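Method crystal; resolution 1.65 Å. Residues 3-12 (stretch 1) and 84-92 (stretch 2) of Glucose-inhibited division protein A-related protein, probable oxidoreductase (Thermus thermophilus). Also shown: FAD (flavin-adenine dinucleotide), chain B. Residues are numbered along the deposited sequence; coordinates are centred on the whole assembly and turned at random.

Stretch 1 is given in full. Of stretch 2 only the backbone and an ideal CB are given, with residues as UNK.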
ATOM      1  N   ALA A   3      -9.140 -11.778  13.863  1.00 23.82           N
ATOM      2  CA  ALA A   3      -9.615 -12.430  12.647  1.00 23.12           C
ATOM      3  C   ALA A   3      -8.513 -12.389  11.596  1.00 23.68           C
ATOM      4  O   ALA A   3      -8.181 -13.412  10.988  1.00 22.22           O
ATOM      5  CB  ALA A   3     -10.865 -11.728  12.131  1.00 23.14           C
ATOM      6  N   TYR A   4      -7.952 -11.201  11.377  1.00 20.72           N
ATOM      7  CA  TYR A   4      -6.868 -11.052  10.416  1.00 15.46           C
ATOM      8  C   TYR A   4      -5.539 -11.104  11.158  1.00 12.49           C
ATOM      9  O   TYR A   4      -5.324 -10.366  12.121  1.00 12.03           O
ATOM     10  CB  TYR A   4      -6.937  -9.709   9.676  1.00  9.72           C
ATOM     11  CG  TYR A   4      -8.224  -9.421   8.937  1.00 11.02           C
ATOM     12  CD1 TYR A   4      -8.775 -10.343   8.048  1.00 14.94           C
ATOM     13  CD2 TYR A   4      -8.875  -8.200   9.108  1.00 13.57           C
ATOM     14  CE1 TYR A   4      -9.951 -10.050   7.346  1.00 13.51           C
ATOM     15  CE2 TYR A   4     -10.040  -7.898   8.412  1.00 17.86           C
ATOM     16  CZ  TYR A   4     -10.571  -8.824   7.535  1.00 16.51           C
ATOM     17  OH  TYR A   4     -11.722  -8.512   6.847  1.00 20.79           O
ATOM     18  N   GLN A   5      -4.652 -11.983  10.716  1.00 12.18           N
ATOM     19  CA  GLN A   5      -3.335 -12.085  11.329  1.00 11.58           C
ATOM     20  C   GLN A   5      -2.525 -10.879  10.875  1.00 11.28           C
ATOM     21  O   GLN A   5      -1.671 -10.374  11.607  1.00 10.26           O
ATOM     22  CB  GLN A   5      -2.654 -13.376  10.893  1.00 12.89           C
ATOM     23  CG  GLN A   5      -3.276 -14.607  11.519  1.00 15.73           C
ATOM     24  CD  GLN A   5      -2.677 -15.887  10.991  1.00 14.49           C
ATOM     25  OE1 GLN A   5      -2.925 -16.277   9.851  1.00 13.77           O
ATOM     26  NE2 GLN A   5      -1.874 -16.547  11.816  1.00 19.27           N
ATOM     27  N   VAL A   6      -2.801 -10.424   9.658  1.00  8.80           N
ATOM     28  CA  VAL A   6      -2.127  -9.260   9.098  1.00  8.34           C
ATOM     29  C   VAL A   6      -3.155  -8.398   8.369  1.00  6.71           C
ATOM     30  O   VAL A   6      -3.891  -8.889   7.513  1.00  8.27           O
ATOM     31  CB  VAL A   6      -1.021  -9.663   8.082  1.00  6.99           C
ATOM     32  CG1 VAL A   6      -0.308  -8.417   7.571  1.00  9.73           C
ATOM     33  CG2 VAL A   6      -0.016 -10.606   8.738  1.00  9.27           C
ATOM     34  N   LEU A   7      -3.215  -7.119   8.734  1.00  7.63           N
ATOM     35  CA  LEU A   7      -4.121  -6.166   8.100  1.00  6.38           C
ATOM     36  C   LEU A   7      -3.238  -5.228   7.291  1.00  8.62           C
ATOM     37  O   LEU A   7      -2.346  -4.581   7.840  1.00  8.69           O
ATOM     38  CB  LEU A   7      -4.894  -5.358   9.148  1.00  6.82           C
ATOM     39  CG  LEU A   7      -5.714  -4.180   8.606  1.00  7.37           C
ATOM     40  CD1 LEU A   7      -6.869  -4.695   7.752  1.00  9.80           C
ATOM     41  CD2 LEU A   7      -6.253  -3.359   9.776  1.00  8.54           C
ATOM     42  N   ILE A   8      -3.489  -5.162   5.988  1.00  5.25           N
ATOM     43  CA  ILE A   8      -2.705  -4.316   5.098  1.00  6.86           C
ATOM     44  C   ILE A   8      -3.557  -3.168   4.572  1.00  6.76           C
ATOM     45  O   ILE A   8      -4.646  -3.392   4.044  1.00  6.77           O
ATOM     46  CB  ILE A   8      -2.194  -5.127   3.890  1.00  6.62           C
ATOM     47  CG1 ILE A   8      -1.371  -6.325   4.380  1.00 10.17           C
ATOM     48  CG2 ILE A   8      -1.346  -4.237   2.978  1.00  5.62           C
ATOM     49  CD1 ILE A   8      -1.060  -7.335   3.283  1.00  8.70           C
ATOM     50  N   VAL A   9      -3.054  -1.946   4.724  1.00  6.06           N
ATOM     51  CA  VAL A   9      -3.748  -0.756   4.247  1.00  7.05           C
ATOM     52  C   VAL A   9      -3.126  -0.321   2.920  1.00  6.42           C
ATOM     53  O   VAL A   9      -2.008   0.202   2.886  1.00  6.58           O
ATOM     54  CB  VAL A   9      -3.642   0.402   5.271  1.00  7.02           C
ATOM     55  CG1 VAL A   9      -4.363   1.640   4.745  1.00  7.35           C
ATOM     56  CG2 VAL A   9      -4.249  -0.032   6.600  1.00  9.37           C
ATOM     57  N   GLY A  10      -3.856  -0.550   1.829  1.00  6.40           N
ATOM     58  CA  GLY A  10      -3.366  -0.186   0.510  1.00  5.75           C
ATOM     59  C   GLY A  10      -3.174  -1.399  -0.382  1.00  7.58           C
ATOM     60  O   GLY A  10      -2.279  -2.208  -0.148  1.00  6.75           O
ATOM     61  N   ALA A  11      -4.015  -1.523  -1.406  1.00  7.57           N
ATOM     62  CA  ALA A  11      -3.944  -2.647  -2.332  1.00  7.19           C
ATOM     63  C   ALA A  11      -3.186  -2.279  -3.599  1.00  8.08           C
ATOM     64  O   ALA A  11      -3.650  -2.541  -4.713  1.00  6.44           O
ATOM     65  CB  ALA A  11      -5.351  -3.119  -2.684  1.00  6.48           C
ATOM     66  N   GLY A  12      -2.021  -1.669  -3.416  1.00  7.00           N
ATOM     67  CA  GLY A  12      -1.201  -1.275  -4.543  1.00  8.46           C
ATOM     68  C   GLY A  12      -0.112  -2.297  -4.804  1.00  7.11           C
ATOM     69  O   GLY A  12      -0.173  -3.424  -4.314  1.00  7.02           O
ATOM     70  N   UNK A  84      -7.448 -14.592   1.735  1.00  8.09           N
ATOM     71  CA  UNK A  84      -7.445 -13.142   1.637  1.00  8.52           C
ATOM     72  C   UNK A  84      -8.822 -12.518   1.553  1.00  9.25           C
ATOM     73  O   UNK A  84      -9.689 -13.001   0.826  1.00 10.15           O
ATOM     74  CB  UNK A  84      -6.631 -12.718   0.413  1.00  8.52           C
ATOM     75  N   UNK A  85      -9.023 -11.448   2.315  1.00  7.24           N
ATOM     76  CA  UNK A  85     -10.281 -10.719   2.253  1.00  6.48           C
ATOM     77  C   UNK A  85      -9.958  -9.298   1.822  1.00  8.45           C
ATOM     78  O   UNK A  85      -9.375  -8.526   2.585  1.00  8.53           O
ATOM     79  CB  UNK A  85     -11.018 -10.745   3.593  1.00  6.48           C
ATOM     80  N   UNK A  86     -10.319  -8.975   0.587  1.00  5.91           N
ATOM     81  CA  UNK A  86     -10.090  -7.651   0.030  1.00  6.54           C
ATOM     82  C   UNK A  86     -11.366  -6.851   0.233  1.00  6.40           C
ATOM     83  O   UNK A  86     -12.442  -7.268  -0.200  1.00  8.52           O
ATOM     84  CB  UNK A  86      -9.697  -7.717  -1.447  1.00  6.54           C
ATOM     85  N   UNK A  87     -11.264  -5.711   0.907  1.00  5.58           N
ATOM     86  CA  UNK A  87     -12.456  -4.906   1.135  1.00  4.46           C
ATOM     87  C   UNK A  87     -12.170  -3.415   1.052  1.00  6.47           C
ATOM     88  O   UNK A  87     -11.021  -2.976   1.169  1.00  8.61           O
ATOM     89  CB  UNK A  87     -13.060  -5.240   2.500  1.00  4.46           C
ATOM     90  N   UNK A  88     -13.228  -2.642   0.831  1.00  7.14           N
ATOM     91  CA  UNK A  88     -13.105  -1.194   0.702  1.00  6.85           C
ATOM     92  C   UNK A  88     -13.330  -0.481   2.022  1.00  9.47           C
ATOM     93  O   UNK A  88     -14.268  -0.779   2.756  1.00 11.64           O
ATOM     94  CB  UNK A  88     -14.095  -0.672  -0.341  1.00  6.85           C
ATOM     95  N   UNK A  89     -12.442   0.458   2.314  1.00  7.08           N
ATOM     96  CA  UNK A  89     -12.536   1.277   3.511  1.00  9.64           C
ATOM     97  C   UNK A  89     -11.445   2.324   3.398  1.00  9.04           C
ATOM     98  O   UNK A  89     -10.419   2.087   2.757  1.00  7.93           O
ATOM     99  CB  UNK A  89     -12.399   0.448   4.789  1.00  9.64           C
ATOM    100  N   UNK A  90     -11.677   3.489   3.993  1.00  7.63           N
ATOM    101  CA  UNK A  90     -10.693   4.566   3.952  1.00  7.96           C
ATOM    102  C   UNK A  90     -10.069   4.738   5.332  1.00  8.66           C
ATOM    103  O   UNK A  90     -10.716   5.241   6.249  1.00  6.81           O
ATOM    104  CB  UNK A  90     -11.333   5.874   3.482  1.00  7.96           C
ATOM    105  N   UNK A  91      -8.818   4.310   5.485  1.00  4.83           N
ATOM    106  CA  UNK A  91      -8.142   4.433   6.769  1.00  5.55           C
ATOM    107  C   UNK A  91      -7.952   5.905   7.103  1.00  6.83           C
ATOM    108  O   UNK A  91      -7.460   6.683   6.286  1.00  7.84           O
ATOM    109  CB  UNK A  91      -6.797   3.704   6.752  1.00  5.55           C
ATOM    110  N   UNK A  92      -8.337   6.281   8.317  1.00  6.67           N
ATOM    111  CA  UNK A  92      -8.234   7.670   8.745  1.00  8.72           C
ATOM    112  C   UNK A  92      -7.341   7.856   9.965  1.00  9.34           C
ATOM    113  O   UNK A  92      -7.048   8.985  10.359  1.00 10.49           O
ATOM    114  CB  UNK A  92      -9.629   8.221   9.047  1.00  8.72           C
TER
HETATM  115  PA  FAD B 301       0.313   2.305  -4.753  1.00  7.35           P
HETATM  116  O1A FAD B 301       0.046   3.704  -5.123  1.00  7.04           O
HETATM  117  O2A FAD B 301       0.483   1.283  -5.818  1.00  9.30           O
HETATM  118  O5B FAD B 301      -0.846   1.784  -3.788  1.00  7.46           O
HETATM  119  C5B FAD B 301      -1.241   2.562  -2.656  1.00  6.88           C
HETATM  120  C4B FAD B 301      -2.659   2.115  -2.319  1.00  6.31           C
HETATM  121  O4B FAD B 301      -2.953   2.610  -1.013  1.00  6.30           O
HETATM  122  C3B FAD B 301      -3.746   2.680  -3.255  1.00  8.52           C
HETATM  123  O3B FAD B 301      -4.615   1.673  -3.727  1.00 11.66           O
HETATM  124  C2B FAD B 301      -4.428   3.708  -2.401  1.00  9.58           C
HETATM  125  O2B FAD B 301      -5.745   4.043  -2.770  1.00 10.34           O
HETATM  126  C1B FAD B 301      -4.291   3.084  -1.015  1.00  9.36           C
HETATM  127  N9A FAD B 301      -4.435   4.015   0.102  1.00  8.53           N
HETATM  128  C8A FAD B 301      -3.673   5.131   0.356  1.00  7.89           C
HETATM  129  N7A FAD B 301      -4.058   5.764   1.457  1.00  8.94           N
HETATM  130  C5A FAD B 301      -5.117   5.016   1.934  1.00  7.81           C
HETATM  131  C6A FAD B 301      -5.949   5.171   3.068  1.00  7.36           C
HETATM  132  N6A FAD B 301      -5.827   6.155   3.941  1.00  8.21           N
HETATM  133  N1A FAD B 301      -6.943   4.224   3.263  1.00  8.14           N
HETATM  134  C2A FAD B 301      -7.092   3.187   2.370  1.00  8.34           C
HETATM  135  N3A FAD B 301      -6.326   2.988   1.265  1.00  6.27           N
HETATM  136  C4A FAD B 301      -5.357   3.928   1.093  1.00  7.51           C
HETATM  137  N1  FAD B 301       6.982   3.193 -11.076  1.00  8.31           N
HETATM  138  C2  FAD B 301       7.098   2.509 -12.265  1.00 10.43           C
HETATM  139  O2  FAD B 301       7.627   1.425 -12.312  1.00 11.25           O
HETATM  140  N3  FAD B 301       6.584   3.098 -13.430  1.00 10.27           N
HETATM  141  C4  FAD B 301       5.967   4.330 -13.471  1.00 12.94           C
HETATM  142  O4  FAD B 301       5.531   4.795 -14.546  1.00 14.37           O
HETATM  143  C4X FAD B 301       5.851   5.032 -12.253  1.00 11.20           C
HETATM  144  N5  FAD B 301       5.250   6.283 -12.217  1.00  8.90           N
HETATM  145  C5X FAD B 301       5.134   6.977 -11.027  1.00  7.34           C
HETATM  146  C6  FAD B 301       4.526   8.231 -11.017  1.00  9.40           C
HETATM  147  C7  FAD B 301       4.373   8.982  -9.836  1.00 11.64           C
HETATM  148  C7M FAD B 301       3.700  10.330  -9.897  1.00 12.23           C
HETATM  149  C8  FAD B 301       4.868   8.420  -8.604  1.00 10.49           C
HETATM  150  C8M FAD B 301       4.738   9.152  -7.295  1.00 11.13           C
HETATM  151  C9  FAD B 301       5.495   7.150  -8.598  1.00 10.57           C
HETATM  152  C9A FAD B 301       5.643   6.401  -9.795  1.00  9.12           C
HETATM  153  N10 FAD B 301       6.270   5.106  -9.836  1.00  7.30           N
HETATM  154  C10 FAD B 301       6.376   4.425 -11.062  1.00 10.25           C
HETATM  155  C1' FAD B 301       6.841   4.451  -8.591  1.00  8.29           C
HETATM  156  C2' FAD B 301       6.082   3.266  -7.951  1.00  8.60           C
HETATM  157  O2' FAD B 301       6.291   2.111  -8.719  1.00  8.92           O
HETATM  158  C3' FAD B 301       4.567   3.524  -7.826  1.00  9.38           C
HETATM  159  O3' FAD B 301       4.305   4.688  -7.043  1.00  9.50           O
HETATM  160  C4' FAD B 301       3.813   2.363  -7.147  1.00  9.60           C
HETATM  161  O4' FAD B 301       2.404   2.503  -7.319  1.00  8.11           O
HETATM  162  C5' FAD B 301       4.181   2.336  -5.650  1.00  8.71           C
HETATM  163  O5' FAD B 301       3.523   1.228  -5.014  1.00  7.20           O
HETATM  164  P   FAD B 301       2.815   1.350  -3.601  1.00  7.81           P
HETATM  165  O1P FAD B 301       2.328  -0.010  -3.316  1.00  7.40           O
HETATM  166  O2P FAD B 301       3.742   1.956  -2.587  1.00  8.29           O
HETATM  167  O3P FAD B 301       1.621   2.355  -3.811  1.00  6.38           O

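Position 84 opens the strand with its CA-to-CB bond directed away from stretch 1, and no atom of that stretch lies within 5.5 Å of the ideal CB. Many side chains suited to a strand would fit. The deposited residue is Leu84, which makes no contact with stretch 1.

Position 85 is far more constrained. Its CA-to-CB bond points toward stretch 1, and the ideal CB lies 4.0 Å from Tyr4 CE1, on the side of the ring that carries the phenol hydroxyl. A side chain of moderate length with a polar atom could meet that hydroxyl, which can donate or accept; His, Asn, Gln, Asp or Glu are all plausible. The residue is His85. With chi1 in t, its ring brings ND1 within 2.7 Å of Tyr4 OH in a hydrogen bond in which either partner could be the donor. His85 ND1 lies at the edge of the Tyr4 ring, near its plane, and Tyr4 OH lies likewise at the edge of the His85 ring.

At position 86 the CA-to-CB bond again points away, so contact requires a side chain that reaches back. Ala11 offers only a methyl group there, and an apolar side chain such as Leu, Ile or Met would suit. Leu86 (chi1 t, chi2 p) curls round so that its CD1 lies 4.2 Å from Ala11 CB.

Position 87 points sideways, and its ideal CB touches nothing of stretch 1. Farther out lie the Tyr4 ring and the CD1 methyl of Leu7, a surface suited to a long apolar or aromatic side chain. Phe87, with chi1 in p, spans the gap. Its ring is nearly parallel to that of Tyr4 (planes at 12°), but with centroids 6.0 Å apart the two are slid past each other and barely overlap; Tyr4 CE2 and Phe87 CE2 approach to 4.0 Å. At the ring edge, Phe87 CZ packs 4.2 Å from Leu7 CD1.

Position 90 points away, and 88 and 89 are out of reach, so as far as stretch 1 goes many side chains would be tolerated. They are Gln88, Ala89 and Thr90.

Position 91 turns toward stretch 1 again, with its ideal CB already 3.8 Å from Val9 CG1, so a small apolar residue suffices. Ala91 makes that contact with its methyl group, while its backbone reads the adenine: Ala91 N donates to FAD N1A and FAD N6A donates to Ala91 O, both at 2.9 Å.

Position 92 is out of reach, and stretch 1 would tolerate many side chains; it is Thr92.

Stretch 2 (84-92) LHLFQATAT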
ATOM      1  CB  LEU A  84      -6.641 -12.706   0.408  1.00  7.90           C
ATOM      2  CG  LEU A  84      -6.608 -11.203   0.112  1.00 12.19           C
ATOM      3  CD1 LEU A  84      -5.986 -10.452   1.286  1.00 12.69           C
ATOM      4  CD2 LEU A  84      -5.807 -10.961  -1.158  1.00 15.02           C
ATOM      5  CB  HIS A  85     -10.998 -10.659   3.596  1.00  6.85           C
ATOM      6  CG  HIS A  85     -12.354 -10.032   3.506  1.00  8.93           C
ATOM      7  ND1 HIS A  85     -12.961  -9.399   4.569  1.00  8.71           N
ATOM      8  CD2 HIS A  85     -13.224  -9.946   2.471  1.00 10.58           C
ATOM      9  CE1 HIS A  85     -14.146  -8.950   4.193  1.00 11.21           C
ATOM     10  NE2 HIS A  85     -14.330  -9.269   2.925  1.00 10.72           N
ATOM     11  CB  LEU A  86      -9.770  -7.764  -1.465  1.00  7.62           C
ATOM     12  CG  LEU A  86      -9.766  -6.479  -2.296  1.00  6.82           C
ATOM     13  CD1 LEU A  86      -8.722  -5.503  -1.762  1.00  8.51           C
ATOM     14  CD2 LEU A  86      -9.469  -6.832  -3.753  1.00  9.50           C
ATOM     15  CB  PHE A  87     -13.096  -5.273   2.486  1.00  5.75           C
ATOM     16  CG  PHE A  87     -12.231  -4.972   3.679  1.00  5.44           C
ATOM     17  CD1 PHE A  87     -12.387  -3.781   4.383  1.00  6.60           C
ATOM     18  CD2 PHE A  87     -11.266  -5.881   4.104  1.00  5.87           C
ATOM     19  CE1 PHE A  87     -11.600  -3.497   5.495  1.00  8.38           C
ATOM     20  CE2 PHE A  87     -10.466  -5.607   5.217  1.00  9.13           C
ATOM     21  CZ  PHE A  87     -10.636  -4.412   5.914  1.00  9.48           C
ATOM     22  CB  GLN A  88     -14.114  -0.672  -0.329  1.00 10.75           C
ATOM     23  CG  GLN A  88     -14.029   0.837  -0.619  1.00  9.30           C
ATOM     24  CD  GLN A  88     -14.504   1.704   0.546  1.00 17.40           C
ATOM     25  OE1 GLN A  88     -15.523   1.411   1.177  1.00 21.46           O
ATOM     26  NE2 GLN A  88     -13.774   2.784   0.825  1.00 15.50           N
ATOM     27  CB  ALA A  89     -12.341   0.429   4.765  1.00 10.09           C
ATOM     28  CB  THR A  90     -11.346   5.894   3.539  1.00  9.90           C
ATOM     29  OG1 THR A  90     -12.040   5.717   2.297  1.00 11.57           O
ATOM     30  CG2 THR A  90     -10.286   6.971   3.368  1.00  8.28           C
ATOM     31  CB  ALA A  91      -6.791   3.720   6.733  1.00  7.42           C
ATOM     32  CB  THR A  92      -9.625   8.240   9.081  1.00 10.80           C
ATOM     33  OG1 THR A  92     -10.263   7.397  10.049  1.00  8.89           O
ATOM     34  CG2 THR A  92     -10.488   8.324   7.829  1.00  9.43           C
TER
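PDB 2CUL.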